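Local coordinates for protein ribokinase (Giardia lamblia, PDB 6WHJ) that probably catalyses the ATP- and magnesium-dependent phosphorylation of D-ribose at O-5, as a homodimeric ribokinase of the PfkB carbohydrate kinase family, at residues G69-D75 and Q92-T98; G121-P125 and N151-F155; I159-K163 and S189-I193. All coordinates share one frame. Residues are numbered along the deposited sequence.

Contact 1: residues G69-D75 and Q92-T98; sequences GKDTFGD and QVSGAPT
A beta-alpha-beta unit of the PfkB kinase fold supplies both halves of this contact: strand 62-69 ends at Gly69, helix 72-84 follows, and edge strand 91-93 returns parallel to the first. The register is set by a parallel bridge between Gly69 and Val93 (CA-CA 4.9 Å). Past it, Ser94-Pro97 loops round and brings Thr98 beside Gly69 (CA-CA 4.3 Å). Between strand and helix the backbone makes an inverse gamma turn centred on Lys70 (phi/psi -90/67), whose N gives Val93 O a weak hydrogen bond of 3.0 Å; a water joins Lys70 N (2.9 Å) to Ala96 O (2.8 Å).

Asp71, chi1 p, is the N-cap of helix 72-84. Its OD1 accepts from Gly74 N at 2.8 Å and from Thr98 OG1 at 2.6 Å, while its OD2 takes Thr98 N at 2.8 Å. Thr98, chi1 m, also accepts from Gly69 N at OG1 (2.9 Å). Gln92, with chi1 m, chi2 t and chi3 -79°, donates from NE2 to Gly69 O (3.0 Å) and to Asp75 OD1 (2.9 Å). On this backbone a hypothetical CB at Gly69 would clash with Thr98 N, and one at Gly74 with Gly69 O. Phe73 touches Thr98 through CB (CB-CB 3.9 Å), while its ring leads away and lies close to Arg17, a predicted substrate-binding residue. With both carboxylate oxygens engaged, Asp71 couples the helix start to the backbone and hydroxyl of Thr98, so the strand-helix turn and the returning loop are held by directional polar bonds.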
ATOM      1  N   GLY B  69       3.872 -17.893  -0.476  1.00 29.73           N
ATOM      2  CA  GLY B  69       5.265 -17.985  -0.101  1.00 27.37           C
ATOM      3  C   GLY B  69       5.477 -18.786   1.166  1.00 31.39           C
ATOM      4  O   GLY B  69       4.543 -19.178   1.861  1.00 31.97           O
ATOM      5  N   LYS B  70       6.746 -19.090   1.440  1.00 34.79           N
ATOM      6  CA  LYS B  70       7.124 -19.723   2.701  1.00 33.21           C
ATOM      7  C   LYS B  70       7.431 -18.622   3.711  1.00 31.92           C
ATOM      8  O   LYS B  70       8.556 -18.443   4.175  1.00 37.99           O
ATOM      9  CB  LYS B  70       8.300 -20.666   2.500  1.00 28.66           C
ATOM     10  CG  LYS B  70       7.892 -21.949   1.814  1.00 32.49           C
ATOM     11  CD  LYS B  70       9.078 -22.846   1.492  1.00 33.93           C
ATOM     12  CE  LYS B  70       8.597 -24.162   0.868  1.00 30.78           C
ATOM     13  NZ  LYS B  70       9.705 -25.114   0.664  1.00 35.75           N
ATOM     14  N   ASP B  71       6.373 -17.905   4.072  1.00 29.71           N
ATOM     15  CA  ASP B  71       6.441 -16.759   4.959  1.00 32.70           C
ATOM     16  C   ASP B  71       5.230 -16.786   5.876  1.00 36.77           C
ATOM     17  O   ASP B  71       4.433 -17.733   5.862  1.00 32.21           O
ATOM     18  CB  ASP B  71       6.493 -15.432   4.188  1.00 31.84           C
ATOM     19  CG  ASP B  71       5.474 -15.365   3.044  1.00 35.72           C
ATOM     20  OD1 ASP B  71       4.297 -15.761   3.226  1.00 33.82           O
ATOM     21  OD2 ASP B  71       5.850 -14.877   1.959  1.00 35.47           O
ATOM     22  N   THR B  72       5.128 -15.742   6.703  1.00 35.22           N
ATOM     23  CA  THR B  72       4.055 -15.653   7.690  1.00 36.24           C
ATOM     24  C   THR B  72       2.681 -15.626   7.028  1.00 35.34           C
ATOM     25  O   THR B  72       1.791 -16.400   7.395  1.00 32.09           O
ATOM     26  CB  THR B  72       4.257 -14.406   8.551  1.00 41.00           C
ATOM     27  OG1 THR B  72       5.546 -14.457   9.175  1.00 39.54           O
ATOM     28  CG2 THR B  72       3.163 -14.300   9.607  1.00 40.88           C
ATOM     29  N   PHE B  73       2.489 -14.726   6.055  1.00 34.83           N
ATOM     30  CA  PHE B  73       1.214 -14.637   5.349  1.00 31.76           C
ATOM     31  C   PHE B  73       0.821 -15.970   4.723  1.00 33.30           C
ATOM     32  O   PHE B  73      -0.359 -16.340   4.724  1.00 29.92           O
ATOM     33  CB  PHE B  73       1.275 -13.546   4.278  1.00 35.03           C
ATOM     34  CG  PHE B  73       1.288 -12.145   4.830  1.00 33.89           C
ATOM     35  CD1 PHE B  73       0.926 -11.894   6.146  1.00 36.99           C
ATOM     36  CD2 PHE B  73       1.640 -11.075   4.020  1.00 34.21           C
ATOM     37  CE1 PHE B  73       0.934 -10.609   6.653  1.00 33.89           C
ATOM     38  CE2 PHE B  73       1.641  -9.780   4.516  1.00 36.40           C
ATOM     39  CZ  PHE B  73       1.282  -9.550   5.834  1.00 37.72           C
ATOM     40  N   GLY B  74       1.787 -16.691   4.151  1.00 40.44           N
ATOM     41  CA  GLY B  74       1.479 -17.987   3.573  1.00 38.73           C
ATOM     42  C   GLY B  74       1.058 -19.005   4.618  1.00 40.58           C
ATOM     43  O   GLY B  74       0.122 -19.779   4.400  1.00 42.15           O
ATOM     44  N   ASP B  75       1.728 -19.008   5.772  1.00 32.57           N
ATOM     45  CA  ASP B  75       1.335 -19.920   6.841  1.00 29.75           C
ATOM     46  C   ASP B  75      -0.056 -19.583   7.358  1.00 30.72           C
ATOM     47  O   ASP B  75      -0.866 -20.485   7.610  1.00 32.41           O
ATOM     48  CB  ASP B  75       2.344 -19.860   7.991  1.00 31.33           C
ATOM     49  CG  ASP B  75       3.732 -20.350   7.595  1.00 33.48           C
ATOM     50  OD1 ASP B  75       3.855 -21.156   6.649  1.00 35.41           O
ATOM     51  OD2 ASP B  75       4.710 -19.940   8.257  1.00 34.56           O
ATOM     52  N   GLN B  92       3.194 -23.985  -0.938  1.00 28.77           N
ATOM     53  CA  GLN B  92       4.072 -22.932  -0.438  1.00 30.84           C
ATOM     54  C   GLN B  92       5.412 -23.000  -1.169  1.00 28.16           C
ATOM     55  O   GLN B  92       6.076 -24.038  -1.144  1.00 35.25           O
ATOM     56  CB  GLN B  92       4.265 -23.050   1.072  1.00 28.34           C
ATOM     57  CG  GLN B  92       3.062 -22.539   1.834  1.00 29.45           C
ATOM     58  CD  GLN B  92       3.280 -22.429   3.331  1.00 33.70           C
ATOM     59  OE1 GLN B  92       3.217 -23.415   4.069  1.00 39.63           O
ATOM     60  NE2 GLN B  92       3.534 -21.203   3.791  1.00 31.06           N
ATOM     61  N   VAL B  93       5.812 -21.892  -1.801  1.00 30.94           N
ATOM     62  CA  VAL B  93       7.010 -21.828  -2.638  1.00 31.59           C
ATOM     63  C   VAL B  93       7.989 -20.811  -2.061  1.00 31.87           C
ATOM     64  O   VAL B  93       7.601 -19.865  -1.370  1.00 33.43           O
ATOM     65  CB  VAL B  93       6.677 -21.470  -4.111  1.00 27.85           C
ATOM     66  CG1 VAL B  93       5.690 -22.462  -4.698  1.00 28.83           C
ATOM     67  CG2 VAL B  93       6.134 -20.071  -4.208  1.00 31.30           C
ATOM     68  N   SER B  94       9.275 -21.014  -2.345  1.00 34.84           N
ATOM     69  CA  SER B  94      10.325 -20.131  -1.845  1.00 34.48           C
ATOM     70  C   SER B  94      10.768 -19.094  -2.867  1.00 33.86           C
ATOM     71  O   SER B  94      11.593 -18.232  -2.533  1.00 36.92           O
ATOM     72  CB  SER B  94      11.548 -20.937  -1.387  1.00 31.08           C
ATOM     73  OG  SER B  94      11.949 -21.850  -2.387  1.00 34.04           O
ATOM     74  N   GLY B  95      10.261 -19.163  -4.098  1.00 31.59           N
ATOM     75  CA  GLY B  95      10.733 -18.254  -5.132  1.00 35.30           C
ATOM     76  C   GLY B  95      10.339 -16.814  -4.854  1.00 35.61           C
ATOM     77  O   GLY B  95      11.130 -15.891  -5.058  1.00 40.89           O
ATOM     78  N   ALA B  96       9.088 -16.598  -4.490  1.00 30.07           N
ATOM     79  CA  ALA B  96       8.546 -15.283  -4.220  1.00 31.66           C
ATOM     80  C   ALA B  96       7.906 -15.256  -2.836  1.00 31.66           C
ATOM     81  O   ALA B  96       7.644 -16.308  -2.245  1.00 30.63           O
ATOM     82  CB  ALA B  96       7.505 -14.903  -5.284  1.00 34.21           C
ATOM     83  N   PRO B  97       7.670 -14.068  -2.278  1.00 30.14           N
ATOM     84  CA  PRO B  97       6.797 -13.959  -1.100  1.00 30.65           C
ATOM     85  C   PRO B  97       5.337 -14.156  -1.491  1.00 29.85           C
ATOM     86  O   PRO B  97       4.968 -14.129  -2.667  1.00 29.25           O
ATOM     87  CB  PRO B  97       7.042 -12.532  -0.600  1.00 23.33           C
ATOM     88  CG  PRO B  97       7.435 -11.788  -1.820  1.00 25.15           C
ATOM     89  CD  PRO B  97       8.255 -12.762  -2.635  1.00 24.20           C
ATOM     90  N   THR B  98       4.499 -14.367  -0.478  1.00 27.35           N
ATOM     91  CA  THR B  98       3.057 -14.376  -0.690  1.00 27.23           C
ATOM     92  C   THR B  98       2.618 -13.077  -1.362  1.00 26.61           C
ATOM     93  O   THR B  98       3.148 -12.002  -1.073  1.00 27.66           O
ATOM     94  CB  THR B  98       2.333 -14.560   0.648  1.00 28.38           C
ATOM     95  OG1 THR B  98       2.634 -15.855   1.178  1.00 30.58           O
ATOM     96  CG2 THR B  98       0.814 -14.425   0.485  1.00 26.56           C
TER
HETATM   97  O   HOH W   1       8.552 -17.173   0.207  1.00 32.44           O

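Contact 2: residues G121-P125 and N151-F155; sequences GMLKP and NTLLF
Asn151 and Phe155, one turn apart on helix 149-165 and joined by the backbone bond Phe155 N to Asn151 O (2.9 Å), receive the loop that leaves the 3-10 turn at Gly121-Met122. The loop runs extended through Leu123 (phi/psi -72/104) and Lys124 (-126/162), then bends at Pro125 (-53/-43); Lys124 faces Asn151 (CA-CA 5.3 Å) and Pro125 faces Phe155 (6.0 Å).

Asn151 takes chi1 m with chi2 -26°, placing ND2 3.0 Å from Gly121 O at an angle too poor for a hydrogen bond. A water instead bridges the segments, accepting from Asn151 ND2 (3.0 Å) and donating to Leu123 O (3.1 Å). Asn151 OD1 lies 3.4 Å from CG of Lys124, whose side chain starts with chi1 m and chi2 t.

This loop connects strand 111-116 to helix 131-135, and here it packs on a helix flanking the central, largely parallel sheet of the PfkB fold. Phe155, at chi1 -81° and chi2 -66°, brings its ring against the loop. Pro125 CD sits 4.0 Å from the centroid of the Phe155 ring, 6° off the normal, a CH-pi contact over the face. Leu123 O meets the ring edge at Phe155 CE2 (3.3 Å), and Leu123, chi1 t and chi2 p, brings CG to 3.7 Å from Phe155 CE2. Both Leu123 and Phe155 also touch Ile12 of strand 9-12. The CA-CB bond of Leu154 points toward the loop and puts its CB 3.5 Å from Pro125 CD.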
ATOM      1  N   GLY B 121       2.560 -15.861  -9.145  1.00 24.17           N
ATOM      2  CA  GLY B 121       3.210 -16.067 -10.423  1.00 26.31           C
ATOM      3  C   GLY B 121       3.883 -17.423 -10.587  1.00 29.83           C
ATOM      4  O   GLY B 121       4.313 -17.738 -11.704  1.00 32.28           O
ATOM      5  N   MET B 122       3.988 -18.228  -9.522  1.00 27.71           N
ATOM      6  CA  MET B 122       4.562 -19.568  -9.632  1.00 28.88           C
ATOM      7  C   MET B 122       3.523 -20.665  -9.823  1.00 28.61           C
ATOM      8  O   MET B 122       3.908 -21.826 -10.023  1.00 27.51           O
ATOM      9  CB  MET B 122       5.402 -19.929  -8.399  1.00 28.55           C
ATOM     10  CG  MET B 122       6.830 -19.427  -8.423  1.00 33.27           C
ATOM     11  SD  MET B 122       6.994 -17.679  -8.062  1.00 43.18           S
ATOM     12  CE  MET B 122       8.787 -17.590  -7.945  1.00 35.47           C
ATOM     13  N   LEU B 123       2.232 -20.345  -9.734  1.00 25.35           N
ATOM     14  CA  LEU B 123       1.167 -21.340  -9.852  1.00 25.52           C
ATOM     15  C   LEU B 123       1.089 -21.782 -11.307  1.00 26.11           C
ATOM     16  O   LEU B 123       0.579 -21.057 -12.160  1.00 24.86           O
ATOM     17  CB  LEU B 123      -0.162 -20.761  -9.373  1.00 28.21           C
ATOM     18  CG  LEU B 123      -1.369 -21.702  -9.283  1.00 26.72           C
ATOM     19  CD1 LEU B 123      -1.093 -22.780  -8.277  1.00 23.18           C
ATOM     20  CD2 LEU B 123      -2.625 -20.960  -8.898  1.00 23.87           C
ATOM     21  N   LYS B 124       1.606 -22.975 -11.584  1.00 31.93           N
ATOM     22  CA  LYS B 124       1.612 -23.660 -12.869  1.00 26.94           C
ATOM     23  C   LYS B 124       1.007 -25.034 -12.645  1.00 28.77           C
ATOM     24  O   LYS B 124       0.928 -25.498 -11.503  1.00 28.66           O
ATOM     25  CB  LYS B 124       3.024 -23.873 -13.448  1.00 28.13           C
ATOM     26  CG  LYS B 124       4.061 -22.789 -13.347  1.00 26.57           C
ATOM     27  CD  LYS B 124       5.343 -23.337 -13.952  1.00 27.12           C
ATOM     28  CE  LYS B 124       6.292 -22.257 -14.397  1.00 28.62           C
ATOM     29  NZ  LYS B 124       6.505 -21.261 -13.313  1.00 31.74           N
ATOM     30  N   PRO B 125       0.574 -25.717 -13.710  1.00 27.82           N
ATOM     31  CA  PRO B 125       0.158 -27.116 -13.534  1.00 28.42           C
ATOM     32  C   PRO B 125       1.208 -27.978 -12.852  1.00 32.78           C
ATOM     33  O   PRO B 125       0.871 -28.747 -11.943  1.00 33.94           O
ATOM     34  CB  PRO B 125      -0.096 -27.583 -14.978  1.00 28.80           C
ATOM     35  CG  PRO B 125      -0.499 -26.330 -15.699  1.00 28.88           C
ATOM     36  CD  PRO B 125       0.327 -25.231 -15.081  1.00 27.49           C
ATOM     37  N   ASN B 151       0.993 -18.909 -17.361  1.00 31.02           N
ATOM     38  CA  ASN B 151       0.566 -20.035 -16.544  1.00 27.10           C
ATOM     39  C   ASN B 151      -0.936 -20.256 -16.622  1.00 28.37           C
ATOM     40  O   ASN B 151      -1.396 -21.394 -16.491  1.00 30.60           O
ATOM     41  CB  ASN B 151       1.006 -19.820 -15.101  1.00 28.88           C
ATOM     42  CG  ASN B 151       2.510 -19.883 -14.950  1.00 28.16           C
ATOM     43  OD1 ASN B 151       3.190 -20.527 -15.748  1.00 30.73           O
ATOM     44  ND2 ASN B 151       3.039 -19.211 -13.935  1.00 28.01           N
ATOM     45  N   THR B 152      -1.710 -19.189 -16.819  1.00 27.86           N
ATOM     46  CA  THR B 152      -3.132 -19.357 -17.099  1.00 24.89           C
ATOM     47  C   THR B 152      -3.337 -20.207 -18.347  1.00 29.80           C
ATOM     48  O   THR B 152      -4.189 -21.102 -18.365  1.00 29.12           O
ATOM     49  CB  THR B 152      -3.793 -17.995 -17.265  1.00 25.87           C
ATOM     50  OG1 THR B 152      -3.641 -17.244 -16.055  1.00 25.41           O
ATOM     51  CG2 THR B 152      -5.272 -18.158 -17.548  1.00 27.36           C
ATOM     52  N   LEU B 153      -2.546 -19.954 -19.398  1.00 30.06           N
ATOM     53  CA  LEU B 153      -2.688 -20.726 -20.627  1.00 29.86           C
ATOM     54  C   LEU B 153      -2.267 -22.177 -20.422  1.00 33.36           C
ATOM     55  O   LEU B 153      -2.793 -23.081 -21.088  1.00 32.87           O
ATOM     56  CB  LEU B 153      -1.889 -20.077 -21.763  1.00 24.88           C
ATOM     57  CG  LEU B 153      -2.407 -18.698 -22.181  1.00 28.97           C
ATOM     58  CD1 LEU B 153      -1.725 -18.185 -23.422  1.00 26.02           C
ATOM     59  CD2 LEU B 153      -3.936 -18.703 -22.352  1.00 30.43           C
ATOM     60  N   LEU B 154      -1.314 -22.422 -19.522  1.00 29.55           N
ATOM     61  CA  LEU B 154      -1.010 -23.804 -19.175  1.00 32.61           C
ATOM     62  C   LEU B 154      -2.189 -24.451 -18.458  1.00 32.45           C
ATOM     63  O   LEU B 154      -2.538 -25.602 -18.752  1.00 34.48           O
ATOM     64  CB  LEU B 154       0.261 -23.893 -18.326  1.00 34.39           C
ATOM     65  CG  LEU B 154       1.600 -23.486 -18.953  1.00 28.48           C
ATOM     66  CD1 LEU B 154       2.715 -23.572 -17.926  1.00 27.04           C
ATOM     67  CD2 LEU B 154       1.915 -24.325 -20.172  1.00 28.47           C
ATOM     68  N   PHE B 155      -2.833 -23.725 -17.531  1.00 23.58           N
ATOM     69  CA  PHE B 155      -4.005 -24.295 -16.869  1.00 28.34           C
ATOM     70  C   PHE B 155      -5.157 -24.488 -17.840  1.00 29.70           C
ATOM     71  O   PHE B 155      -5.922 -25.446 -17.700  1.00 27.10           O
ATOM     72  CB  PHE B 155      -4.466 -23.427 -15.696  1.00 27.47           C
ATOM     73  CG  PHE B 155      -3.687 -23.653 -14.441  1.00 27.44           C
ATOM     74  CD1 PHE B 155      -3.750 -24.873 -13.786  1.00 27.67           C
ATOM     75  CD2 PHE B 155      -2.894 -22.645 -13.910  1.00 27.99           C
ATOM     76  CE1 PHE B 155      -3.022 -25.094 -12.639  1.00 27.57           C
ATOM     77  CE2 PHE B 155      -2.166 -22.853 -12.756  1.00 26.43           C
ATOM     78  CZ  PHE B 155      -2.232 -24.075 -12.118  1.00 28.61           C
TER
HETATM   79  O   HOH W   2       1.027 -18.013 -12.041  1.00 22.68           O

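Contact 3: residues I159-K163 and S189-I193; sequences IKQAK and SITDI
Ile159 opens the first segment, a regular turn of helix 149-165 closed by the backbone hydrogen bond from Lys163 N to Ile159 O (2.8 Å). Its CA-CB bond points toward the 189-193 loop, which brings Ile159 CB to 3.6 Å from Ile190 CD1; elsewhere its side chain touches Val141 and Met143 of strand 140-143. Lys160 is the point of closest backbone approach, its CA 6.2 Å from that of Ile190. Lys160 CB lies 3.8 Å from Ile190 CG2; beyond it the side chain, trans at chi1 to chi4, carries the amine away from the loop. Ile190, in the p, t rotamer at phi/psi -117/2, thus packs against both of these helix residues.

One turn on from Ile159, Lys163 (chi1 m, chi2 t, chi3 -37°, chi4 t) reaches the loop with its amine: NZ donates to Ile190 O at 3.1 Å and forms a salt bridge with Asp192 OD1 at 2.8 Å, weak as a hydrogen bond. Asp192, chi1 m, has further polar partners, since its OD1 also accepts from Phe171 N and its OD2 pairs with Lys234. Away from the predicted ligand sites, helix 149-165 is the crossover between parallel strands 140-143 and 170-173, and the loop leads into the next parallel strand, 193-194: successive beta-alpha-beta units of the ribokinase fold.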
ATOM      1  N   ILE B 159      -7.401 -27.885 -18.418  1.00 34.82           N
ATOM      2  CA  ILE B 159      -8.858 -27.927 -18.362  1.00 34.58           C
ATOM      3  C   ILE B 159      -9.431 -28.484 -19.666  1.00 35.69           C
ATOM      4  O   ILE B 159     -10.385 -29.273 -19.658  1.00 35.59           O
ATOM      5  CB  ILE B 159      -9.389 -26.525 -18.044  1.00 32.29           C
ATOM      6  CG1 ILE B 159      -8.881 -26.077 -16.671  1.00 27.47           C
ATOM      7  CG2 ILE B 159     -10.910 -26.523 -18.046  1.00 31.25           C
ATOM      8  CD1 ILE B 159      -9.176 -24.622 -16.362  1.00 25.48           C
ATOM      9  N   LYS B 160      -8.837 -28.108 -20.804  1.00 34.35           N
ATOM     10  CA  LYS B 160      -9.272 -28.656 -22.087  1.00 34.93           C
ATOM     11  C   LYS B 160      -9.162 -30.172 -22.092  1.00 37.99           C
ATOM     12  O   LYS B 160     -10.070 -30.870 -22.565  1.00 34.36           O
ATOM     13  CB  LYS B 160      -8.460 -28.034 -23.229  1.00 38.85           C
ATOM     14  CG  LYS B 160      -8.795 -28.520 -24.650  1.00 35.44           C
ATOM     15  CD  LYS B 160      -7.857 -27.891 -25.671  1.00 39.59           C
ATOM     16  CE  LYS B 160      -8.191 -28.294 -27.094  1.00 54.94           C
ATOM     17  NZ  LYS B 160      -7.114 -27.914 -28.063  1.00 63.16           N
ATOM     18  N   GLN B 161      -8.072 -30.698 -21.530  1.00 38.20           N
ATOM     19  CA  GLN B 161      -7.901 -32.143 -21.425  1.00 36.10           C
ATOM     20  C   GLN B 161      -8.849 -32.759 -20.402  1.00 39.87           C
ATOM     21  O   GLN B 161      -9.272 -33.911 -20.566  1.00 41.37           O
ATOM     22  CB  GLN B 161      -6.457 -32.472 -21.048  1.00 37.48           C
ATOM     23  CG  GLN B 161      -5.476 -32.493 -22.206  1.00 40.51           C
ATOM     24  CD  GLN B 161      -4.029 -32.585 -21.744  1.00 51.13           C
ATOM     25  OE1 GLN B 161      -3.683 -33.397 -20.886  1.00 62.40           O
ATOM     26  NE2 GLN B 161      -3.170 -31.765 -22.336  1.00 53.15           N
ATOM     27  N   ALA B 162      -9.200 -32.011 -19.348  1.00 38.41           N
ATOM     28  CA  ALA B 162     -10.116 -32.545 -18.343  1.00 37.74           C
ATOM     29  C   ALA B 162     -11.545 -32.588 -18.866  1.00 36.95           C
ATOM     30  O   ALA B 162     -12.292 -33.524 -18.558  1.00 35.36           O
ATOM     31  CB  ALA B 162     -10.044 -31.720 -17.059  1.00 34.94           C
ATOM     32  N   LYS B 163     -11.945 -31.599 -19.674  1.00 35.96           N
ATOM     33  CA  LYS B 163     -13.316 -31.631 -20.173  1.00 38.32           C
ATOM     34  C   LYS B 163     -13.514 -32.746 -21.197  1.00 41.44           C
ATOM     35  O   LYS B 163     -14.615 -33.304 -21.306  1.00 38.66           O
ATOM     36  CB  LYS B 163     -13.729 -30.275 -20.756  1.00 32.06           C
ATOM     37  CG  LYS B 163     -13.758 -29.181 -19.695  1.00 37.97           C
ATOM     38  CD  LYS B 163     -14.503 -27.913 -20.092  1.00 32.09           C
ATOM     39  CE  LYS B 163     -14.331 -27.516 -21.528  1.00 31.88           C
ATOM     40  NZ  LYS B 163     -15.396 -26.529 -21.888  1.00 27.46           N
ATOM     41  N   SER B 189     -11.771 -19.976 -25.547  1.00 30.62           N
ATOM     42  CA  SER B 189     -12.025 -21.131 -26.402  1.00 27.96           C
ATOM     43  C   SER B 189     -12.379 -22.381 -25.610  1.00 30.28           C
ATOM     44  O   SER B 189     -12.954 -23.315 -26.177  1.00 34.39           O
ATOM     45  CB  SER B 189     -10.817 -21.415 -27.281  1.00 27.47           C
ATOM     46  OG  SER B 189      -9.667 -21.613 -26.480  1.00 30.86           O
ATOM     47  N   ILE B 190     -12.065 -22.430 -24.317  1.00 27.89           N
ATOM     48  CA  ILE B 190     -12.515 -23.524 -23.470  1.00 27.44           C
ATOM     49  C   ILE B 190     -13.423 -23.038 -22.363  1.00 28.24           C
ATOM     50  O   ILE B 190     -13.881 -23.847 -21.550  1.00 29.89           O
ATOM     51  CB  ILE B 190     -11.336 -24.321 -22.870  1.00 30.17           C
ATOM     52  CG1 ILE B 190     -10.584 -23.446 -21.866  1.00 31.20           C
ATOM     53  CG2 ILE B 190     -10.409 -24.860 -23.984  1.00 25.95           C
ATOM     54  CD1 ILE B 190      -9.838 -24.231 -20.820  1.00 33.59           C
ATOM     55  N   THR B 191     -13.722 -21.741 -22.326  1.00 27.82           N
ATOM     56  CA  THR B 191     -14.665 -21.206 -21.361  1.00 24.66           C
ATOM     57  C   THR B 191     -16.074 -21.649 -21.727  1.00 27.73           C
ATOM     58  O   THR B 191     -16.479 -21.600 -22.896  1.00 23.81           O
ATOM     59  CB  THR B 191     -14.598 -19.683 -21.332  1.00 26.47           C
ATOM     60  OG1 THR B 191     -13.320 -19.266 -20.833  1.00 25.33           O
ATOM     61  CG2 THR B 191     -15.711 -19.104 -20.448  1.00 22.06           C
ATOM     62  N   ASP B 192     -16.818 -22.097 -20.724  1.00 27.14           N
ATOM     63  CA  ASP B 192     -18.213 -22.435 -20.922  1.00 25.41           C
ATOM     64  C   ASP B 192     -19.133 -21.292 -20.530  1.00 24.62           C
ATOM     65  O   ASP B 192     -20.117 -21.033 -21.228  1.00 26.28           O
ATOM     66  CB  ASP B 192     -18.563 -23.693 -20.126  1.00 28.53           C
ATOM     67  CG  ASP B 192     -17.747 -24.898 -20.566  1.00 28.93           C
ATOM     68  OD1 ASP B 192     -16.858 -25.350 -19.803  1.00 26.95           O
ATOM     69  OD2 ASP B 192     -17.985 -25.376 -21.692  1.00 29.13           O
ATOM     70  N   ILE B 193     -18.830 -20.612 -19.425  1.00 21.95           N
ATOM     71  CA  ILE B 193     -19.606 -19.486 -18.916  1.00 22.28           C
ATOM     72  C   ILE B 193     -18.660 -18.335 -18.602  1.00 25.00           C
ATOM     73  O   ILE B 193     -17.781 -18.468 -17.742  1.00 21.96           O
ATOM     74  CB  ILE B 193     -20.419 -19.870 -17.670  1.00 24.07           C
ATOM     75  CG1 ILE B 193     -21.382 -21.017 -18.000  1.00 23.00           C
ATOM     76  CG2 ILE B 193     -21.128 -18.640 -17.090  1.00 24.03           C
ATOM     77  CD1 ILE B 193     -22.032 -21.644 -16.801  1.00 23.95           C
TER

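In the fold
Contacts 1, 2 and 3 follow one another in series along the chain, each closing before the next opens. Contact 1 belongs to the edge of the nine-stranded sheet, at strands 62-69 and 91-93. Contact 2 has its centre about 17 Å away and touches contact 1 through Met122, whose CE lies 3.5 Å from Gly95 CA. Helix 149-165 carries contact 2 in its earlier part and contact 3 further on, with centres about 15 Å apart. Contacts 1 and 3 do not touch: their centres are about 30 Å apart, nearly the sum of the two steps. The three therefore lie almost in line, tying together successive connections of the sheet, all within the part of the chain assigned to the PfkB family.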